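Local structure of rhamnonate dehydratase (Gibberella zeae PH-1, 3FXG) at residues A[157-162]-A[375-380]; A[162-167]-A[334-339]; A[328-333]-A[383-388]; A[321-326]-A[340-345]. The protein probably catalyses the magnesium-dependent dehydration of L-rhamnonate to 2-keto-3-deoxy-L-rhamnonate, as expected of a lyase of the enolase superfamily. All coordinates share one frame; numbering follows the deposited sequence.

Contact 1. Residues A[157-162]-A[375-380]; sequences GGATKE and LTTADL
The backbones of Glu162 and Thr377 come closest here, with CA atoms 5.3 Å apart, and a single main-chain bond ties them together: Thr377 N donates to Glu162 O over 3.1 Å. The donor stands above the carbonyl plane, and the same oxygen also receives a CA-H...O contact from Thr376 CA at 3.4 Å. Beyond the backbone, the Glu162 side chain bends at chi2 (-63°) and crosses that of Thr377 obliquely. Its carboxylate accepts the threonine hydroxyl, Thr377 OG1 lying 2.8 Å from Glu162 OE2 and above the carboxylate plane. Residues 157-162 form the loop that leads from helix 128-148 towards strand 163-169, the first strand of the enolase-superfamily barrel, and strand 374-376 runs antiparallel beside that strand; the Glu162-Thr377 bond lies where this pairing gives way to loop. A beta-branched threonine suits the spot because its two branches do different work. OG1 takes the polar partner, whereas the methyl CG2 packs 3.7 Å from Ala159 CB and 3.5 Å from Lys161 O, a buried carbonyl oxygen with no hydrogen-bond partner. Ala159, buried, brings only its methyl against Thr377 CG2, and its backbone N is bonded to Asn108 of the second subunit. Within 375-380, Thr376 N donates to Asp379 OD2 over 2.6 Å, holding the turn that follows the strand.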
loop_
_atom_site.group_PDB
_atom_site.type_symbol
_atom_site.label_atom_id
_atom_site.label_comp_id
_atom_site.label_asym_id
_atom_site.label_seq_id
_atom_site.Cartn_x
_atom_site.Cartn_y
_atom_site.Cartn_z
ATOM N N GLY A 157 -12.860 -1.378 37.033
ATOM C CA GLY A 157 -13.067 -2.640 36.348
ATOM C C GLY A 157 -12.996 -3.859 37.231
ATOM O O GLY A 157 -13.353 -4.957 36.797
ATOM N N GLY A 158 -12.536 -3.673 38.466
ATOM C CA GLY A 158 -12.437 -4.786 39.392
ATOM C C GLY A 158 -11.180 -5.611 39.194
ATOM O O GLY A 158 -10.185 -5.136 38.649
ATOM N N ALA A 159 -11.221 -6.860 39.637
ATOM C CA ALA A 159 -10.070 -7.737 39.504
ATOM C C ALA A 159 -10.277 -8.757 38.396
ATOM O O ALA A 159 -11.215 -9.554 38.444
ATOM C CB ALA A 159 -9.802 -8.451 40.833
ATOM N N THR A 160 -9.408 -8.720 37.389
ATOM C CA THR A 160 -9.490 -9.673 36.292
ATOM C C THR A 160 -8.614 -10.872 36.645
ATOM O O THR A 160 -8.580 -11.869 35.929
ATOM C CB THR A 160 -9.027 -9.052 34.958
ATOM O OG1 THR A 160 -7.735 -8.453 35.123
ATOM C CG2 THR A 160 -10.024 -7.997 34.500
ATOM N N LYS A 161 -7.904 -10.749 37.761
ATOM C CA LYS A 161 -7.045 -11.807 38.280
ATOM C C LYS A 161 -6.867 -11.551 39.770
ATOM O O LYS A 161 -6.944 -10.409 40.224
ATOM C CB LYS A 161 -5.691 -11.820 37.567
ATOM C CG LYS A 161 -4.996 -10.477 37.496
ATOM C CD LYS A 161 -3.775 -10.564 36.597
ATOM C CE LYS A 161 -3.524 -9.245 35.895
ATOM N NZ LYS A 161 -4.724 -8.808 35.125
ATOM N N GLU A 162 -6.639 -12.610 40.536
ATOM C CA GLU A 162 -6.472 -12.457 41.976
ATOM C C GLU A 162 -5.006 -12.367 42.376
ATOM O O GLU A 162 -4.680 -12.049 43.519
ATOM C CB GLU A 162 -7.153 -13.619 42.699
ATOM C CG GLU A 162 -8.661 -13.658 42.477
ATOM C CD GLU A 162 -9.367 -12.432 43.043
ATOM O OE1 GLU A 162 -10.272 -11.898 42.363
ATOM O OE2 GLU A 162 -9.027 -12.008 44.170
ATOM N N LEU A 375 2.085 -10.297 43.886
ATOM C CA LEU A 375 1.234 -9.595 44.838
ATOM C C LEU A 375 -0.173 -10.149 44.631
ATOM O O LEU A 375 -0.436 -10.834 43.642
ATOM C CB LEU A 375 1.235 -8.079 44.594
ATOM C CG LEU A 375 2.500 -7.285 44.939
ATOM C CD1 LEU A 375 2.200 -5.799 44.795
ATOM C CD2 LEU A 375 2.950 -7.594 46.365
ATOM N N THR A 376 -1.076 -9.857 45.560
ATOM C CA THR A 376 -2.444 -10.345 45.461
ATOM C C THR A 376 -3.427 -9.193 45.602
ATOM O O THR A 376 -3.051 -8.092 46.006
ATOM C CB THR A 376 -2.754 -11.353 46.579
ATOM O OG1 THR A 376 -2.665 -10.685 47.842
ATOM C CG2 THR A 376 -1.769 -12.516 46.544
ATOM N N THR A 377 -4.690 -9.450 45.268
ATOM C CA THR A 377 -5.715 -8.423 45.384
ATOM C C THR A 377 -5.800 -7.977 46.840
ATOM O O THR A 377 -6.034 -6.803 47.130
ATOM C CB THR A 377 -7.097 -8.946 44.939
ATOM O OG1 THR A 377 -7.327 -10.239 45.510
ATOM C CG2 THR A 377 -7.168 -9.044 43.423
ATOM N N ALA A 378 -5.607 -8.924 47.754
ATOM C CA ALA A 378 -5.649 -8.621 49.178
ATOM C C ALA A 378 -4.607 -7.558 49.524
ATOM O O ALA A 378 -4.876 -6.663 50.321
ATOM C CB ALA A 378 -5.398 -9.885 49.993
ATOM N N ASP A 379 -3.426 -7.649 48.914
ATOM C CA ASP A 379 -2.359 -6.681 49.173
ATOM C C ASP A 379 -2.796 -5.270 48.785
ATOM O O ASP A 379 -2.284 -4.282 49.314
ATOM C CB ASP A 379 -1.092 -7.016 48.370
ATOM C CG ASP A 379 -0.467 -8.341 48.764
ATOM O OD1 ASP A 379 -0.389 -8.640 49.973
ATOM O OD2 ASP A 379 -0.028 -9.077 47.854
ATOM N N LEU A 380 -3.742 -5.180 47.855
ATOM C CA LEU A 380 -4.214 -3.887 47.377
ATOM C C LEU A 380 -5.495 -3.395 48.039
ATOM O O LEU A 380 -5.995 -2.318 47.703
ATOM C CB LEU A 380 -4.425 -3.954 45.861
ATOM C CG LEU A 380 -3.249 -4.492 45.038
ATOM C CD1 LEU A 380 -3.604 -4.467 43.559
ATOM C CD2 LEU A 380 -2.009 -3.646 45.298
#

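Contact 2. Residues A[162-167]-A[334-339]; sequences ERLDFY and FQISQP
Glu162 and Arg163 meet Ile336 through their backbone, where strand 163-169 of the enolase-superfamily barrel begins and passes over the end of helix 329-335. At Glu162 the touch is slight, and its side chain starts off away from the helix. The carbonyl carbon Arg163 C lies 4.1 Å from the methyl Ile336 CD1, while the Arg163 side chain heads for the other side of the strand. There its NE makes a salt bridge with Asp165 OD1 at 3.0 Å, on the syn side of the carboxylate and close to the guanidinium plane; Tyr374 adds a cation-pi contact. Charged residues suit this more exposed face, and an apolar one suits the other. Leu164 turns toward the helix, its CG 4.0 Å from Ile336 CD1 and its two methyls touching Gln335 CB, both CD1 and CD2 at 3.9 Å. The leucine and glutamine side chains cross at about a right angle, and only the aliphatic root of Gln335 enters the apolar patch. Its NE2 goes elsewhere, bonding to Phe343 O and Val322 O, which satisfies the NE2 end of a buried side chain. On Ile336, CG1 is anti to the backbone N (chi1 -157°), and the longer branch beyond it carries CD1 to the strand. Next to the contact, the Phe166 ring meets the ring of Tyr332 at steeply inclined planes. The edge of the Phe166 ring faces back along its own strand, with Phe166 CD2 3.3 Å from Leu164 O in the ring plane.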
loop_
_atom_site.group_PDB
_atom_site.type_symbol
_atom_site.label_atom_id
_atom_site.label_comp_id
_atom_site.label_asym_id
_atom_site.label_seq_id
_atom_site.Cartn_x
_atom_site.Cartn_y
_atom_site.Cartn_z
ATOM N N GLU A 162 -6.639 -12.610 40.536
ATOM C CA GLU A 162 -6.472 -12.457 41.976
ATOM C C GLU A 162 -5.006 -12.367 42.376
ATOM O O GLU A 162 -4.680 -12.049 43.519
ATOM C CB GLU A 162 -7.153 -13.619 42.699
ATOM C CG GLU A 162 -8.661 -13.658 42.477
ATOM C CD GLU A 162 -9.367 -12.432 43.043
ATOM O OE1 GLU A 162 -10.272 -11.898 42.363
ATOM O OE2 GLU A 162 -9.027 -12.008 44.170
ATOM N N ARG A 163 -4.124 -12.644 41.423
ATOM C CA ARG A 163 -2.694 -12.590 41.675
ATOM C C ARG A 163 -1.979 -11.872 40.537
ATOM O O ARG A 163 -2.312 -12.060 39.369
ATOM C CB ARG A 163 -2.148 -14.011 41.831
ATOM C CG ARG A 163 -0.640 -14.114 41.847
ATOM C CD ARG A 163 -0.212 -15.494 42.321
ATOM N NE ARG A 163 1.192 -15.768 42.029
ATOM C CZ ARG A 163 1.935 -16.639 42.705
ATOM N NH1 ARG A 163 1.405 -17.317 43.715
ATOM N NH2 ARG A 163 3.204 -16.835 42.370
ATOM N N LEU A 164 -1.005 -11.039 40.891
ATOM C CA LEU A 164 -0.229 -10.296 39.904
ATOM C C LEU A 164 1.195 -10.838 39.905
ATOM O O LEU A 164 1.898 -10.727 40.909
ATOM C CB LEU A 164 -0.199 -8.807 40.262
ATOM C CG LEU A 164 -0.622 -7.788 39.199
ATOM C CD1 LEU A 164 -0.269 -6.390 39.698
ATOM C CD2 LEU A 164 0.079 -8.064 37.876
ATOM N N ASP A 165 1.613 -11.424 38.788
ATOM C CA ASP A 165 2.961 -11.976 38.668
ATOM C C ASP A 165 3.939 -10.936 38.123
ATOM O O ASP A 165 3.621 -10.196 37.188
ATOM C CB ASP A 165 2.945 -13.214 37.769
ATOM C CG ASP A 165 2.149 -14.354 38.373
ATOM O OD1 ASP A 165 2.456 -14.749 39.518
ATOM O OD2 ASP A 165 1.218 -14.855 37.709
ATOM N N PHE A 166 5.129 -10.891 38.715
ATOM C CA PHE A 166 6.160 -9.931 38.331
ATOM C C PHE A 166 7.408 -10.552 37.724
ATOM O O PHE A 166 7.744 -11.706 37.987
ATOM C CB PHE A 166 6.660 -9.148 39.551
ATOM C CG PHE A 166 5.653 -8.219 40.163
ATOM C CD1 PHE A 166 5.931 -6.858 40.264
ATOM C CD2 PHE A 166 4.464 -8.702 40.703
ATOM C CE1 PHE A 166 5.042 -5.992 40.899
ATOM C CE2 PHE A 166 3.567 -7.843 41.338
ATOM C CZ PHE A 166 3.857 -6.486 41.437
ATOM N N TYR A 167 8.101 -9.752 36.921
ATOM C CA TYR A 167 9.382 -10.150 36.367
ATOM C C TYR A 167 10.274 -9.087 37.009
ATOM O O TYR A 167 9.796 -8.011 37.363
ATOM C CB TYR A 167 9.394 -10.097 34.830
ATOM C CG TYR A 167 9.320 -8.732 34.191
ATOM C CD1 TYR A 167 10.464 -7.947 34.039
ATOM C CD2 TYR A 167 8.116 -8.250 33.674
ATOM C CE1 TYR A 167 10.413 -6.722 33.380
ATOM C CE2 TYR A 167 8.055 -7.027 33.015
ATOM C CZ TYR A 167 9.206 -6.270 32.869
ATOM O OH TYR A 167 9.154 -5.069 32.199
ATOM N N PHE A 334 -3.826 -0.940 38.242
ATOM C CA PHE A 334 -4.203 -0.968 36.839
ATOM C C PHE A 334 -4.059 -2.378 36.268
ATOM O O PHE A 334 -4.996 -2.913 35.675
ATOM C CB PHE A 334 -3.332 0.004 36.042
ATOM C CG PHE A 334 -3.580 -0.041 34.566
ATOM C CD1 PHE A 334 -4.748 0.481 34.027
ATOM C CD2 PHE A 334 -2.655 -0.638 33.715
ATOM C CE1 PHE A 334 -4.994 0.409 32.658
ATOM C CE2 PHE A 334 -2.894 -0.716 32.345
ATOM C CZ PHE A 334 -4.066 -0.192 31.820
ATOM N N GLN A 335 -2.885 -2.978 36.451
ATOM C CA GLN A 335 -2.616 -4.319 35.935
ATOM C C GLN A 335 -3.576 -5.399 36.406
ATOM O O GLN A 335 -3.894 -6.326 35.665
ATOM C CB GLN A 335 -1.193 -4.765 36.295
ATOM C CG GLN A 335 -0.092 -4.092 35.502
ATOM C CD GLN A 335 -0.406 -4.019 34.022
ATOM O OE1 GLN A 335 -1.225 -3.206 33.597
ATOM N NE2 GLN A 335 0.235 -4.874 33.228
ATOM N N ILE A 336 -4.036 -5.284 37.644
ATOM C CA ILE A 336 -4.931 -6.286 38.207
ATOM C C ILE A 336 -6.369 -6.167 37.695
ATOM O O ILE A 336 -7.166 -7.085 37.870
ATOM C CB ILE A 336 -4.946 -6.172 39.756
ATOM C CG1 ILE A 336 -5.390 -7.491 40.386
ATOM C CG2 ILE A 336 -5.879 -5.049 40.186
ATOM C CD1 ILE A 336 -4.365 -8.595 40.248
ATOM N N SER A 337 -6.683 -5.060 37.027
ATOM C CA SER A 337 -8.052 -4.811 36.579
ATOM C C SER A 337 -8.432 -4.883 35.104
ATOM O O SER A 337 -9.622 -4.842 34.782
ATOM C CB SER A 337 -8.488 -3.441 37.094
ATOM O OG SER A 337 -7.699 -2.425 36.500
ATOM N N GLN A 338 -7.460 -4.989 34.209
ATOM C CA GLN A 338 -7.775 -5.011 32.786
ATOM C C GLN A 338 -7.696 -6.389 32.133
ATOM O O GLN A 338 -7.101 -7.322 32.678
ATOM C CB GLN A 338 -6.859 -4.031 32.046
ATOM C CG GLN A 338 -6.860 -2.624 32.635
ATOM C CD GLN A 338 -8.221 -1.950 32.560
ATOM O OE1 GLN A 338 -8.832 -1.636 33.583
ATOM N NE2 GLN A 338 -8.700 -1.724 31.346
ATOM N N PRO A 339 -8.315 -6.538 30.953
ATOM C CA PRO A 339 -8.281 -7.828 30.266
ATOM C C PRO A 339 -6.957 -8.112 29.562
ATOM O O PRO A 339 -6.613 -9.273 29.337
ATOM C CB PRO A 339 -9.447 -7.723 29.284
ATOM C CG PRO A 339 -9.463 -6.260 28.949
ATOM C CD PRO A 339 -9.275 -5.622 30.305
#

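Contact 3. Residues A[328-333]-A[383-388]; sequences GPYSYH and PGFGLT
An aromatic cluster of Tyr330, His333 and Phe385 joins the first turns of helix 329-335 to the loop 383-388. Phe385 sits in the middle and makes two edge-to-face contacts. Its face receives the edge of Tyr330, with Tyr330 CD1 3.5 Å above the plane over the ring centre and the two planes at 88°. Its own edge, in turn, points at the face of His333, where Phe385 CD1 stands 3.8 Å above the imidazole plane, offset toward the rim. The histidine is held by its own helix, since His333 ND1 donates to Pro329 O over 3.1 Å; that oxygen takes His333 N from the opposite face of its plane. Phe385 is presented by a type II' beta turn running from Pro383 to Gly386, in which Gly384 adopts phi 61°, an angle that glycine reaches without strain. Asp142 of helix 128-148 accepts from Phe385 N, and the phenylalanine ring also packs on Leu138 and Trp141 of that helix. Gly328 caps the N-terminus of helix 329-335, and Pro329 suits the first turn, where a backbone N-H has no acceptor within the helix. Its ring meets Leu387 at about a right angle, Pro329 CG lying 3.9 Å from Leu387 CD2. The other methyl, Leu387 CD1, is 3.9 Å from Tyr330 OH, a buried hydroxyl whose polar partner is Thr82 N in strand 78-84 of the N-terminal part.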
loop_
_atom_site.group_PDB
_atom_site.type_symbol
_atom_site.label_atom_id
_atom_site.label_comp_id
_atom_site.label_asym_id
_atom_site.label_seq_id
_atom_site.Cartn_x
_atom_site.Cartn_y
_atom_site.Cartn_z
ATOM N N GLY A 328 4.972 1.103 40.681
ATOM C CA GLY A 328 4.418 0.703 41.968
ATOM C C GLY A 328 2.903 0.533 42.004
ATOM O O GLY A 328 2.309 0.114 41.015
ATOM N N PRO A 329 2.248 0.844 43.136
ATOM C CA PRO A 329 0.791 0.718 43.283
ATOM C C PRO A 329 -0.032 1.375 42.173
ATOM O O PRO A 329 -1.123 0.909 41.842
ATOM C CB PRO A 329 0.532 1.347 44.645
ATOM C CG PRO A 329 1.764 0.957 45.411
ATOM C CD PRO A 329 2.865 1.251 44.413
ATOM N N TYR A 330 0.478 2.459 41.602
ATOM C CA TYR A 330 -0.245 3.134 40.529
ATOM C C TYR A 330 -0.395 2.184 39.347
ATOM O O TYR A 330 -1.359 2.269 38.585
ATOM C CB TYR A 330 0.493 4.404 40.106
ATOM C CG TYR A 330 0.758 5.335 41.264
ATOM C CD1 TYR A 330 -0.257 5.655 42.166
ATOM C CD2 TYR A 330 2.026 5.872 41.479
ATOM C CE1 TYR A 330 -0.016 6.482 43.258
ATOM C CE2 TYR A 330 2.278 6.702 42.568
ATOM C CZ TYR A 330 1.253 7.000 43.453
ATOM O OH TYR A 330 1.496 7.799 44.544
ATOM N N SER A 331 0.564 1.278 39.196
ATOM C CA SER A 331 0.508 0.305 38.118
ATOM C C SER A 331 -0.144 -0.993 38.593
ATOM O O SER A 331 -0.835 -1.658 37.824
ATOM C CB SER A 331 1.910 0.027 37.569
ATOM O OG SER A 331 2.820 -0.269 38.613
ATOM N N TYR A 332 0.050 -1.349 39.861
ATOM C CA TYR A 332 -0.545 -2.579 40.378
ATOM C C TYR A 332 -2.064 -2.556 40.256
ATOM O O TYR A 332 -2.671 -3.520 39.792
ATOM C CB TYR A 332 -0.165 -2.808 41.850
ATOM C CG TYR A 332 1.322 -2.758 42.124
ATOM C CD1 TYR A 332 2.247 -2.980 41.104
ATOM C CD2 TYR A 332 1.806 -2.483 43.405
ATOM C CE1 TYR A 332 3.612 -2.926 41.347
ATOM C CE2 TYR A 332 3.175 -2.429 43.658
ATOM C CZ TYR A 332 4.068 -2.650 42.623
ATOM O OH TYR A 332 5.422 -2.582 42.851
ATOM N N HIS A 333 -2.678 -1.452 40.669
ATOM C CA HIS A 333 -4.129 -1.343 40.607
ATOM C C HIS A 333 -4.639 -1.416 39.175
ATOM O O HIS A 333 -5.742 -1.897 38.922
ATOM C CB HIS A 333 -4.600 -0.045 41.267
ATOM C CG HIS A 333 -4.652 -0.113 42.764
ATOM N ND1 HIS A 333 -3.520 -0.135 43.552
ATOM C CD2 HIS A 333 -5.703 -0.150 43.617
ATOM C CE1 HIS A 333 -3.872 -0.179 44.825
ATOM N NE2 HIS A 333 -5.191 -0.188 44.892
ATOM N N PRO A 383 -7.921 1.853 51.061
ATOM C CA PRO A 383 -8.524 3.002 50.376
ATOM C C PRO A 383 -7.596 3.665 49.355
ATOM O O PRO A 383 -6.410 3.856 49.617
ATOM C CB PRO A 383 -8.879 3.937 51.530
ATOM C CG PRO A 383 -9.173 2.978 52.651
ATOM C CD PRO A 383 -8.044 1.993 52.523
ATOM N N GLY A 384 -8.145 4.012 48.193
ATOM C CA GLY A 384 -7.348 4.653 47.158
ATOM C C GLY A 384 -6.209 3.772 46.684
ATOM O O GLY A 384 -6.418 2.596 46.387
ATOM N N PHE A 385 -5.006 4.336 46.602
ATOM C CA PHE A 385 -3.843 3.572 46.172
ATOM C C PHE A 385 -3.157 2.905 47.361
ATOM O O PHE A 385 -2.101 2.292 47.219
ATOM C CB PHE A 385 -2.862 4.468 45.402
ATOM C CG PHE A 385 -3.288 4.743 43.979
ATOM C CD1 PHE A 385 -3.398 3.699 43.061
ATOM C CD2 PHE A 385 -3.602 6.032 43.563
ATOM C CE1 PHE A 385 -3.815 3.936 41.753
ATOM C CE2 PHE A 385 -4.021 6.283 42.252
ATOM C CZ PHE A 385 -4.128 5.234 41.348
ATOM N N GLY A 386 -3.779 3.032 48.530
ATOM C CA GLY A 386 -3.276 2.403 49.744
ATOM C C GLY A 386 -1.917 2.790 50.288
ATOM O O GLY A 386 -1.336 2.044 51.080
ATOM N N LEU A 387 -1.405 3.949 49.891
ATOM C CA LEU A 387 -0.103 4.394 50.369
ATOM C C LEU A 387 -0.256 5.427 51.477
ATOM O O LEU A 387 -0.983 6.406 51.329
ATOM C CB LEU A 387 0.712 4.980 49.216
ATOM C CG LEU A 387 1.102 3.985 48.121
ATOM C CD1 LEU A 387 1.678 4.730 46.929
ATOM C CD2 LEU A 387 2.107 2.987 48.670
ATOM N N THR A 388 0.431 5.197 52.590
ATOM C CA THR A 388 0.367 6.106 53.724
ATOM C C THR A 388 1.705 6.812 53.896
ATOM O O THR A 388 2.746 6.171 54.045
ATOM C CB THR A 388 0.025 5.347 55.014
ATOM O OG1 THR A 388 1.052 4.390 55.286
ATOM C CG2 THR A 388 -1.287 4.610 54.859
#

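Contact 4. Residues A[321-326]-A[340-345]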
loop_
_atom_site.group_PDB
_atom_site.type_symbol
_atom_site.label_atom_id
_atom_site.label_comp_id
_atom_site.label_asym_id
_atom_site.label_seq_id
_atom_site.Cartn_x
_atom_site.Cartn_y
_atom_site.Cartn_z
ATOM N N PRO A 321 -0.884 -6.687 24.624
ATOM C CA PRO A 321 -0.764 -6.514 26.071
ATOM C C PRO A 321 -0.118 -5.198 26.481
ATOM O O PRO A 321 0.734 -4.656 25.771
ATOM C CB PRO A 321 0.065 -7.723 26.498
ATOM C CG PRO A 321 0.917 -7.989 25.300
ATOM C CD PRO A 321 -0.056 -7.813 24.154
ATOM N N VAL A 322 -0.549 -4.689 27.631
ATOM C CA VAL A 322 -0.017 -3.458 28.191
ATOM C C VAL A 322 0.642 -3.843 29.511
ATOM O O VAL A 322 -0.022 -4.353 30.411
ATOM C CB VAL A 322 -1.139 -2.427 28.481
ATOM C CG1 VAL A 322 -0.540 -1.176 29.099
ATOM C CG2 VAL A 322 -1.880 -2.072 27.196
ATOM N N VAL A 323 1.949 -3.624 29.607
ATOM C CA VAL A 323 2.705 -3.927 30.821
ATOM C C VAL A 323 3.449 -2.638 31.152
ATOM O O VAL A 323 4.554 -2.407 30.669
ATOM C CB VAL A 323 3.722 -5.064 30.585
ATOM C CG1 VAL A 323 4.494 -5.356 31.872
ATOM C CG2 VAL A 323 2.999 -6.320 30.109
ATOM N N PRO A 324 2.836 -1.770 31.971
ATOM C CA PRO A 324 3.453 -0.498 32.348
ATOM C C PRO A 324 4.845 -0.590 32.959
ATOM O O PRO A 324 5.242 -1.623 33.499
ATOM C CB PRO A 324 2.422 0.127 33.291
ATOM C CG PRO A 324 1.684 -1.050 33.835
ATOM C CD PRO A 324 1.540 -1.945 32.645
ATOM N N HIS A 325 5.581 0.507 32.847
ATOM C CA HIS A 325 6.938 0.601 33.367
ATOM C C HIS A 325 6.936 0.883 34.864
ATOM O O HIS A 325 6.504 1.953 35.293
ATOM C CB HIS A 325 7.686 1.707 32.609
ATOM C CG HIS A 325 8.975 2.121 33.247
ATOM N ND1 HIS A 325 9.031 2.994 34.312
ATOM C CD2 HIS A 325 10.257 1.780 32.972
ATOM C CE1 HIS A 325 10.292 3.174 34.665
ATOM N NE2 HIS A 325 11.056 2.448 33.868
ATOM N N ALA A 326 7.417 -0.083 35.648
ATOM C CA ALA A 326 7.486 0.037 37.107
ATOM C C ALA A 326 6.199 0.639 37.662
ATOM O O ALA A 326 5.146 0.005 37.611
ATOM C CB ALA A 326 8.686 0.896 37.498
ATOM N N ASN A 340 -6.214 -7.059 29.229
ATOM C CA ASN A 340 -4.947 -7.210 28.511
ATOM C C ASN A 340 -3.710 -6.694 29.255
ATOM O O ASN A 340 -2.839 -6.061 28.661
ATOM C CB ASN A 340 -5.051 -6.513 27.150
ATOM C CG ASN A 340 -5.296 -5.020 27.277
ATOM O OD1 ASN A 340 -6.015 -4.571 28.173
ATOM N ND2 ASN A 340 -4.716 -4.242 26.365
ATOM N N THR A 341 -3.636 -6.978 30.552
ATOM C CA THR A 341 -2.507 -6.556 31.384
ATOM C C THR A 341 -2.071 -7.804 32.151
ATOM O O THR A 341 -2.361 -7.951 33.337
ATOM C CB THR A 341 -2.948 -5.438 32.351
ATOM O OG1 THR A 341 -4.169 -5.817 33.002
ATOM C CG2 THR A 341 -3.184 -4.142 31.583
ATOM N N PRO A 342 -1.349 -8.713 31.469
ATOM C CA PRO A 342 -0.824 -10.001 31.941
ATOM C C PRO A 342 0.115 -10.079 33.140
ATOM O O PRO A 342 0.051 -11.033 33.915
ATOM C CB PRO A 342 -0.189 -10.586 30.684
ATOM C CG PRO A 342 0.357 -9.380 30.016
ATOM C CD PRO A 342 -0.795 -8.397 30.137
ATOM N N PHE A 343 1.002 -9.107 33.286
ATOM C CA PHE A 343 1.931 -9.138 34.400
ATOM C C PHE A 343 2.490 -7.767 34.698
ATOM O O PHE A 343 2.111 -6.779 34.072
ATOM C CB PHE A 343 3.054 -10.140 34.124
ATOM C CG PHE A 343 3.611 -10.059 32.731
ATOM C CD1 PHE A 343 4.516 -9.064 32.384
ATOM C CD2 PHE A 343 3.215 -10.974 31.761
ATOM C CE1 PHE A 343 5.020 -8.979 31.083
ATOM C CE2 PHE A 343 3.713 -10.897 30.458
ATOM C CZ PHE A 343 4.618 -9.893 30.123
ATOM N N GLN A 344 3.407 -7.715 35.654
ATOM C CA GLN A 344 3.975 -6.455 36.085
ATOM C C GLN A 344 5.490 -6.456 36.210
ATOM O O GLN A 344 6.111 -7.486 36.461
ATOM C CB GLN A 344 3.360 -6.083 37.437
ATOM C CG GLN A 344 4.021 -4.913 38.113
ATOM C CD GLN A 344 3.346 -3.607 37.803
ATOM O OE1 GLN A 344 3.969 -2.550 37.861
ATOM N NE2 GLN A 344 2.060 -3.665 37.491
ATOM N N GLU A 345 6.076 -5.278 36.041
ATOM C CA GLU A 345 7.512 -5.124 36.172
ATOM C C GLU A 345 7.846 -4.567 37.549
ATOM O O GLU A 345 7.094 -3.770 38.110
ATOM C CB GLU A 345 8.058 -4.153 35.125
ATOM C CG GLU A 345 9.462 -3.650 35.460
ATOM C CD GLU A 345 9.989 -2.615 34.483
ATOM O OE1 GLU A 345 9.220 -1.712 34.097
ATOM O OE2 GLU A 345 11.184 -2.694 34.116
HETATM O O HOH W 1 4.111 -3.542 34.769
#
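Pro321 and Val322 lie tightly against Asn340 and Thr341, whereas farther along the two segments separate enough to admit a water. At the close end Val322 N donates to Asn340 O over 2.9 Å, nearly along the C=O axis. Prolines suit it because they pack without needing an N-H partner: Pro321 CB rests 3.8 Å from Pro342 CD, and Pro342 is itself exposed to solvent. Val323 has CG1 anti to the backbone N (chi1 -180°), and both its methyls touch the CD1 and CE1 side of the Phe343 ring, with Val323 CG2 3.5 Å from Phe343 CE1. In the looser part, water 1 donates to Pro324 O at 2.6 Å and accepts from Glu345 N at 2.9 Å, replacing a direct backbone bond. The segments are rejoined by the Glu345 carboxylate, whose long extended chain lets OE1 take Ala326 N over 2.9 Å on its anti side. The other oxygen, OE2, is gripped by Lys185 and Thr169. His325, whose side chain comes within about 4 Å of the magnesium ion, bonds Asp298 in a pairing that resembles the His-Asp dyad of mandelate racemase relatives. Residues 321-326 run beside strand 294-295, bonding Ile295 and Pro297, and strand 344-347 lies next to strand 163-169; the two segments, bridged by helix 329-335, complete the curled sheet of the enolase-superfamily (beta/alpha)7beta barrel.

The four contacts lie on one part of the barrel, where its first strand, 163-169, meets its last, 344-347. Contacts 1 and 2 share Glu162, with centres about 7 Å apart, and both touch the second subunit. Contact 4 is likewise about 7 Å from contact 2, centre to centre, and Gln335 bonds to Thr341 and Phe343 between them. Helix 329-335 serves contacts 2 and 3; it follows 321-326 and precedes 340-345 in sequence. Contacts 2 and 4 are each nested within the loop closed by contact 1, whereas contact 3 crosses all the others. Barrel closure, subunit interface and the neighbourhood of magnesium are therefore structurally connected.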